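Local coordinates for protein ferredoxin (Mycobacterium smegmatis, PDB 2V2K) that transfers electrons in metabolic reactions through two bound iron-sulfur clusters, as a small seven-iron ferredoxin, at residues A[2-7]-A[29-34]; A[11-16]-A[48-53]; A[21-26]-A[83-88]. All coordinates share one frame; numbering follows the deposited sequence.

Contact 1 of 3, residues A[2-7]-A[29-34]; sequences YVIAEP and ARMLYI. With F3S (Fe3-s4 cluster), chain C; F3S (Fe3-s4 cluster), chain D.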
# COMPACT_ATOMS: atom_id res chain seq x y z
N TYR A 2 7.27 -3.86 -4.27
CA TYR A 2 7.00 -4.12 -2.88
C TYR A 2 5.46 -4.00 -2.66
O TYR A 2 4.73 -3.46 -3.51
CB TYR A 2 7.80 -3.15 -1.99
CG TYR A 2 9.26 -3.55 -1.84
CD1 TYR A 2 9.80 -3.88 -0.60
CD2 TYR A 2 10.09 -3.66 -2.96
CE1 TYR A 2 11.14 -4.26 -0.47
CE2 TYR A 2 11.43 -4.03 -2.84
CZ TYR A 2 11.95 -4.33 -1.59
OH TYR A 2 13.28 -4.70 -1.46
N VAL A 3 5.00 -4.55 -1.54
CA VAL A 3 3.57 -4.77 -1.23
C VAL A 3 3.28 -4.37 0.23
O VAL A 3 4.02 -4.77 1.14
CB VAL A 3 3.15 -6.25 -1.46
CG1 VAL A 3 1.69 -6.47 -1.07
CG2 VAL A 3 3.40 -6.63 -2.92
N ILE A 4 2.23 -3.58 0.45
CA ILE A 4 1.73 -3.32 1.81
C ILE A 4 0.65 -4.38 2.13
O ILE A 4 -0.31 -4.57 1.38
CB ILE A 4 1.19 -1.87 1.96
CG1 ILE A 4 2.28 -0.85 1.56
CG2 ILE A 4 0.72 -1.62 3.39
CD1 ILE A 4 1.91 0.62 1.72
N ALA A 5 0.83 -5.05 3.27
CA ALA A 5 -0.06 -6.13 3.74
C ALA A 5 -0.90 -5.70 4.99
O ALA A 5 -0.88 -4.51 5.39
CB ALA A 5 0.78 -7.39 4.05
N GLU A 6 -1.61 -6.67 5.59
CA GLU A 6 -2.65 -6.41 6.62
C GLU A 6 -2.29 -5.55 7.83
O GLU A 6 -3.15 -4.83 8.32
CB GLU A 6 -3.27 -7.74 7.11
CG GLU A 6 -4.61 -7.56 7.90
CD GLU A 6 -5.56 -8.77 7.82
OE1 GLU A 6 -5.97 -9.20 6.71
OE2 GLU A 6 -5.96 -9.28 8.90
N PRO A 7 -1.02 -5.59 8.32
CA PRO A 7 -0.69 -4.75 9.48
C PRO A 7 -0.89 -3.25 9.33
O PRO A 7 -1.07 -2.57 10.34
CB PRO A 7 0.78 -5.07 9.75
CG PRO A 7 0.97 -6.42 9.16
CD PRO A 7 0.13 -6.42 7.92
N ALA A 29 -8.79 4.86 2.42
CA ALA A 29 -9.48 4.99 3.70
C ALA A 29 -8.93 4.04 4.77
O ALA A 29 -8.87 4.42 5.94
CB ALA A 29 -10.97 4.74 3.50
N ARG A 30 -8.58 2.81 4.39
CA ARG A 30 -8.18 1.76 5.33
C ARG A 30 -6.68 1.52 5.48
O ARG A 30 -6.23 1.06 6.53
CB ARG A 30 -8.81 0.41 4.93
CG ARG A 30 -10.31 0.39 4.85
CD ARG A 30 -10.99 0.73 6.17
NE ARG A 30 -10.73 -0.20 7.27
CZ ARG A 30 -11.33 -1.38 7.45
NH1 ARG A 30 -12.23 -1.84 6.58
NH2 ARG A 30 -11.03 -2.13 8.52
N MET A 31 -5.92 1.77 4.42
CA MET A 31 -4.47 1.51 4.40
C MET A 31 -3.81 2.31 3.28
O MET A 31 -4.49 3.03 2.54
CB MET A 31 -4.15 -0.01 4.26
CG MET A 31 -4.69 -0.65 2.99
SD MET A 31 -4.47 -2.44 2.92
CE MET A 31 -2.71 -2.63 2.65
N LEU A 32 -2.47 2.23 3.20
CA LEU A 32 -1.71 2.70 2.04
C LEU A 32 -1.43 1.52 1.08
O LEU A 32 -1.49 0.37 1.48
CB LEU A 32 -0.41 3.39 2.45
CG LEU A 32 -0.63 4.88 2.71
CD1 LEU A 32 -1.51 5.03 3.96
CD2 LEU A 32 0.69 5.63 2.85
N TYR A 33 -1.16 1.86 -0.18
CA TYR A 33 -1.01 0.92 -1.29
C TYR A 33 0.17 1.33 -2.18
O TYR A 33 0.31 2.52 -2.53
CB TYR A 33 -2.28 0.88 -2.14
CG TYR A 33 -3.58 0.56 -1.39
CD1 TYR A 33 -4.31 1.56 -0.72
CD2 TYR A 33 -4.07 -0.73 -1.37
CE1 TYR A 33 -5.51 1.24 -0.05
CE2 TYR A 33 -5.26 -1.05 -0.70
CZ TYR A 33 -5.97 -0.05 -0.06
OH TYR A 33 -7.14 -0.41 0.60
N ILE A 34 1.04 0.38 -2.50
CA ILE A 34 2.20 0.62 -3.41
C ILE A 34 1.76 0.35 -4.84
O ILE A 34 1.25 -0.75 -5.14
CB ILE A 34 3.42 -0.25 -3.04
CG1 ILE A 34 3.98 0.21 -1.68
CG2 ILE A 34 4.46 -0.25 -4.18
CD1 ILE A 34 5.08 -0.66 -1.07
FE1 F3S C . 8.94 0.78 -4.26
FE3 F3S C . 9.35 1.23 -1.58
FE4 F3S C . 9.30 3.27 -3.35
S1 F3S C . 10.27 -0.42 -2.85
S2 F3S C . 10.20 2.41 -5.28
S3 F3S C . 7.52 1.84 -2.84
S4 F3S C . 10.76 3.06 -1.56
FE1 F3S D . 3.36 2.93 5.78
FE3 F3S D . 1.22 1.63 6.63
FE4 F3S D . 3.58 1.15 7.74
S1 F3S D . 1.25 3.69 6.09
S2 F3S D . 4.70 3.08 7.61
S3 F3S D . 2.91 0.80 5.62
S4 F3S D . 1.50 1.19 8.72
O HOH W 1 2.24 -3.37 -4.85
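Ile34 lies against the backbone of Tyr2 and the side chain of Ile4, joining strands 32-34 and 2-4, which run antiparallel at 164° but share no hydrogen bond. Ile34 can be followed from CB outward. CB is 3.5 Å from Tyr2 O, and the CG2 branch comes closer to that same oxygen, at 3.3 Å. The other branch, CG1, touches Ile4 CG1 at 3.8 Å, the two side chains crossing at about a right angle. With chi2 at 173°, CD1 extends anti to CA and ends 3.8 Å from Tyr2 CB; CG2 and CD1 also both approach S3 of the chain C cluster. Beyond its CB, Tyr2 turns away from Ile34 and lays one ring face on the same cluster, CD2 being 3.2 Å from S1. Ile4 has two deposited conformers, and its side-chain contacts are those of one of them and so less certain; in that copy CD1 lies near Leu32 O, a buried carbonyl for which the model offers no polar partner. Leu32 itself sends both methyls to S1 of the chain D cluster. At the far end Met31 slides past Ile4 in the opposite direction, its chain bent at chi3 (-72°), and the methyl CE lands 3.3 Å from Ile4 O. Polar links between the strands are indirect. One water donates to Tyr2 O and to Ile34 O, at 2.8 Å each, and the amide of Asn71, from helix 67-73, bonds Ile4 O and Ile34 N. Each strand pairs with another partner, 2-4 with 54-56 and 32-34 with 25-27. The apolar side chains form part of the buried core between these two-stranded antiparallel sheets and line both cluster pockets, as expected of the two-cluster bacterial ferredoxin fold.

Contact 2 of 3, residues A[11-16]-A[48-53]; sequences VKDKAC and VCPVEA. With F3S (Fe3-s4 cluster), chain D.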
# COMPACT_ATOMS: atom_id res chain seq x y z
N VAL A 11 -3.97 1.41 10.82
CA VAL A 11 -2.79 1.91 11.51
C VAL A 11 -2.26 3.12 10.74
O VAL A 11 -2.19 4.22 11.27
CB VAL A 11 -1.71 0.80 11.71
CG1 VAL A 11 -0.46 1.34 12.42
CG2 VAL A 11 -2.29 -0.35 12.47
N LYS A 12 -1.89 2.91 9.48
CA LYS A 12 -1.45 4.01 8.59
C LYS A 12 -0.43 4.97 9.24
O LYS A 12 -0.66 6.18 9.33
CB LYS A 12 -2.65 4.78 8.03
CG LYS A 12 -3.45 3.98 6.99
CD LYS A 12 -4.86 4.51 6.76
CE LYS A 12 -4.90 5.93 6.27
NZ LYS A 12 -6.30 6.47 6.13
N ASP A 13 0.71 4.43 9.68
CA ASP A 13 1.72 5.27 10.36
C ASP A 13 2.29 6.36 9.44
O ASP A 13 2.59 7.48 9.91
CB ASP A 13 2.85 4.40 10.91
CG ASP A 13 3.87 5.21 11.66
OD1 ASP A 13 3.62 5.55 12.84
OD2 ASP A 13 4.92 5.51 11.08
N LYS A 14 2.46 5.99 8.16
CA LYS A 14 2.90 6.86 7.07
C LYS A 14 4.40 7.24 7.13
O LYS A 14 4.82 8.16 6.45
CB LYS A 14 2.00 8.11 6.93
CG LYS A 14 0.57 7.82 6.52
CD LYS A 14 -0.21 9.13 6.45
CE LYS A 14 -1.70 8.95 6.67
NZ LYS A 14 -2.45 10.20 6.27
N ALA A 15 5.20 6.51 7.88
CA ALA A 15 6.65 6.68 7.83
C ALA A 15 7.21 6.37 6.43
O ALA A 15 8.17 7.00 5.97
CB ALA A 15 7.30 5.76 8.85
N CYS A 16 6.62 5.36 5.78
CA CYS A 16 7.04 4.87 4.44
C CYS A 16 7.03 5.92 3.34
O CYS A 16 7.94 5.95 2.50
CB CYS A 16 6.16 3.70 4.02
SG CYS A 16 4.40 4.09 3.94
N VAL A 48 11.32 1.23 7.53
CA VAL A 48 10.76 2.24 8.40
C VAL A 48 9.35 1.98 8.98
O VAL A 48 8.95 2.67 9.86
CB VAL A 48 10.89 3.70 7.84
CG1 VAL A 48 12.25 3.93 7.33
CG2 VAL A 48 9.93 3.95 6.73
N CYS A 49 8.66 0.97 8.47
CA CYS A 49 7.32 0.70 8.92
C CYS A 49 7.34 0.10 10.33
O CYS A 49 7.95 -0.92 10.49
CB CYS A 49 6.60 -0.23 7.98
SG CYS A 49 4.91 -0.62 8.57
N PRO A 50 6.71 0.75 11.30
CA PRO A 50 6.81 0.28 12.68
C PRO A 50 6.04 -1.00 12.99
O PRO A 50 6.28 -1.63 14.04
CB PRO A 50 6.27 1.47 13.48
CG PRO A 50 5.33 2.15 12.56
CD PRO A 50 5.93 2.00 11.21
N VAL A 51 5.12 -1.39 12.10
CA VAL A 51 4.36 -2.63 12.25
C VAL A 51 4.73 -3.71 11.21
O VAL A 51 4.03 -4.71 11.08
CB VAL A 51 2.82 -2.34 12.28
CG1 VAL A 51 2.47 -1.43 13.45
CG2 VAL A 51 2.35 -1.70 10.97
N GLU A 52 5.85 -3.52 10.52
CA GLU A 52 6.34 -4.46 9.49
C GLU A 52 5.26 -4.86 8.45
O GLU A 52 5.07 -6.05 8.17
CB GLU A 52 7.01 -5.68 10.13
CG GLU A 52 7.95 -6.47 9.21
CD GLU A 52 8.94 -7.33 9.95
OE1 GLU A 52 9.96 -6.78 10.41
OE2 GLU A 52 8.71 -8.55 10.07
N ALA A 53 4.55 -3.88 7.92
CA ALA A 53 3.50 -4.11 6.92
C ALA A 53 4.04 -4.34 5.51
O ALA A 53 3.34 -4.91 4.67
CB ALA A 53 2.53 -2.93 6.87
FE1 F3S D . 3.36 2.93 5.78
FE3 F3S D . 1.22 1.63 6.63
FE4 F3S D . 3.58 1.15 7.74
S1 F3S D . 1.25 3.69 6.09
S2 F3S D . 4.70 3.08 7.61
S3 F3S D . 2.91 0.80 5.62
S4 F3S D . 1.50 1.19 8.72
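Ala15 and Val48 pack by van der Waals contact, Ala15 CB resting 3.8 Å from Val48 CG2 and each methyl also lying near the other residue's carbonyl oxygen. At the other end, Val11 and Val51 reach toward each other tip to tip, a looser touch of 4.2 Å between their CG1 atoms. Between them Asp13 crosses Pro50 obliquely, its carboxylate carbon CG 3.5 Å from Pro50 CG. Coordination supplies the strong bonds. Cys16 SG binds iron FE1 of the chain D cluster at 2.4 Å, and Cys49 SG binds iron FE4 of that cluster at the same length. Near the cluster, Lys14 N lies 3.3 Å from the sulfide S1. No hydrogen bond crosses between the two segments. Within them, Asp13 OD2 takes a weak one from Ala15 N. Ala53 N points almost straight at Cys49 SG (3.3 Å, 169°), while Val51 N adds a weak bond to this sulfur, Val51 lying inside the type I turn 49-52 and Ala53 just after it. Lys12 NZ and Lys14 NZ both form salt bridges with Glu27. Two loops thus wrap one [3Fe-4S] site, in which Cys8 is probably the third ligand, as in related seven-iron ferredoxins.

Contact 3 of 3, residues A[21-26]-A[83-88]; sequences PVDCIY and GASKVG. With F3S (Fe3-s4 cluster), chain C.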
# COMPACT_ATOMS: atom_id res chain seq x y z
N PRO A 21 11.51 7.41 -3.27
CA PRO A 21 12.00 8.37 -4.26
C PRO A 21 11.05 8.65 -5.42
O PRO A 21 11.16 9.70 -6.05
CB PRO A 21 13.27 7.70 -4.81
CG PRO A 21 13.60 6.68 -3.91
CD PRO A 21 12.35 6.20 -3.27
N VAL A 22 10.17 7.69 -5.73
CA VAL A 22 9.22 7.89 -6.85
C VAL A 22 7.79 8.24 -6.38
O VAL A 22 6.90 8.43 -7.21
CB VAL A 22 9.17 6.68 -7.84
CG1 VAL A 22 10.58 6.42 -8.49
CG2 VAL A 22 8.62 5.44 -7.19
N ASP A 23 7.58 8.40 -5.06
CA ASP A 23 6.30 8.82 -4.52
C ASP A 23 5.13 7.95 -5.03
O ASP A 23 4.08 8.48 -5.45
CB ASP A 23 6.08 10.30 -4.85
CG ASP A 23 4.92 10.90 -4.12
OD1 ASP A 23 4.55 10.38 -3.04
OD2 ASP A 23 4.39 11.90 -4.63
N CYS A 24 5.32 6.63 -4.98
CA CYS A 24 4.31 5.65 -5.51
C CYS A 24 3.46 4.93 -4.45
O CYS A 24 2.81 3.91 -4.75
CB CYS A 24 4.98 4.60 -6.40
SG CYS A 24 5.98 3.43 -5.51
N ILE A 25 3.43 5.48 -3.22
CA ILE A 25 2.68 4.90 -2.11
C ILE A 25 1.49 5.82 -1.84
O ILE A 25 1.65 6.95 -1.42
CB ILE A 25 3.54 4.69 -0.82
CG1 ILE A 25 4.92 4.10 -1.16
CG2 ILE A 25 2.73 3.76 0.17
CD1 ILE A 25 5.77 3.62 0.03
N TYR A 26 0.30 5.30 -2.13
CA TYR A 26 -0.95 6.07 -2.18
C TYR A 26 -1.88 5.71 -1.03
O TYR A 26 -1.94 4.54 -0.63
CB TYR A 26 -1.69 5.84 -3.49
CG TYR A 26 -1.00 6.29 -4.77
CD1 TYR A 26 -1.50 7.36 -5.52
CD2 TYR A 26 0.15 5.64 -5.27
CE1 TYR A 26 -0.87 7.77 -6.74
CE2 TYR A 26 0.76 6.05 -6.48
CZ TYR A 26 0.24 7.11 -7.20
OH TYR A 26 0.86 7.51 -8.38
N GLY A 83 2.50 9.95 -9.14
CA GLY A 83 2.86 10.61 -7.87
C GLY A 83 1.67 10.78 -6.92
O GLY A 83 0.66 11.41 -7.26
N ALA A 84 1.81 10.24 -5.71
CA ALA A 84 0.74 10.24 -4.72
C ALA A 84 0.48 11.64 -4.18
O ALA A 84 -0.65 11.96 -3.80
CB ALA A 84 1.05 9.25 -3.58
N SER A 85 1.50 12.49 -4.20
CA SER A 85 1.41 13.79 -3.52
C SER A 85 0.24 14.65 -4.01
O SER A 85 -0.45 15.32 -3.21
CB SER A 85 2.74 14.56 -3.64
OG SER A 85 3.05 15.17 -2.39
N LYS A 86 0.00 14.63 -5.32
CA LYS A 86 -1.05 15.41 -5.93
C LYS A 86 -2.46 14.78 -5.82
O LYS A 86 -3.47 15.50 -5.87
CB LYS A 86 -0.72 15.64 -7.41
CG LYS A 86 -0.54 14.35 -8.24
CD LYS A 86 0.18 14.70 -9.54
CE LYS A 86 1.02 13.58 -10.07
NZ LYS A 86 2.08 14.14 -10.97
N VAL A 87 -2.51 13.46 -5.69
CA VAL A 87 -3.76 12.70 -5.55
C VAL A 87 -4.37 12.82 -4.14
O VAL A 87 -5.59 13.01 -3.98
CB VAL A 87 -3.52 11.20 -5.90
CG1 VAL A 87 -4.76 10.37 -5.70
CG2 VAL A 87 -3.02 11.06 -7.35
N GLY A 88 -3.52 12.71 -3.12
CA GLY A 88 -3.98 12.69 -1.73
C GLY A 88 -4.78 11.43 -1.42
O GLY A 88 -4.72 10.44 -2.17
FE1 F3S C . 8.94 0.78 -4.26
FE3 F3S C . 9.35 1.23 -1.58
FE4 F3S C . 9.30 3.27 -3.35
S1 F3S C . 10.27 -0.42 -2.85
S2 F3S C . 10.20 2.41 -5.28
S3 F3S C . 7.52 1.84 -2.84
S4 F3S C . 10.76 3.06 -1.56
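Asp23 holds the start of the weakly bonded helix 84-87 through both its backbone and its side chain. Ala84 N donates to Asp23 O at 2.9 Å, approaching nearly along the C=O axis, and Gly83 CA lies close to the same oxygen in a CA-H...O contact. Asp23 CG stands anti to its backbone N (chi1 -168°), and from there OD2 accepts Ser85 N at 3.0 Å on its syn side, 25° out of the carboxylate plane. Tyr26 supplies the third bond: its OH receives Gly83 N at 3.0 Å, the N-H...O angle only 138°. The ring of Tyr26 serves as a floor for Ala84, whose CB sits over one face, 3.8 Å from the centroid in a CH-pi contact, while Val87 CG2 touches the ring edge at 4.0 Å from CE1. Ala84 CB also presses against Ile25 O, at 3.2 Å. Farther out, Phe75 meets the Tyr26 ring edge-to-face and Glu38 OE1 hydrogen-bonds its OH. On the reverse side of 21-26, Pro21, Val22, Cys24 and Ile25 face the chain C cluster. Three consecutive backbone N-H groups at and just before the start of the helix are therefore satisfied by strand and loop oxygens. Proximity to them would favour a negatively charged Asp23, and the phenol, accepting from Gly83, would be polarised as a donor toward Glu38.

From the N terminus the chain runs through 2-7, 11-16 and 21-26 before any contact closes. Contact 1 closes the first loop when 29-34 returns to 2-7, contact 2 when 48-53 reaches 11-16, and contact 3, the longest loop, when 83-88 comes back to 21-26. Every pair crosses and none is nested, so the closures interlock. Strand 32-34 of contact 1 pairs with strand 25-27 of contact 3, and Ile4 packs on Ile25. Ala5 bonds Ala53, joining contacts 1 and 2, which share the chain D cluster; contacts 1 and 3 share the other. Contact 3 ties the later helix 84-87 to this cluster-binding core.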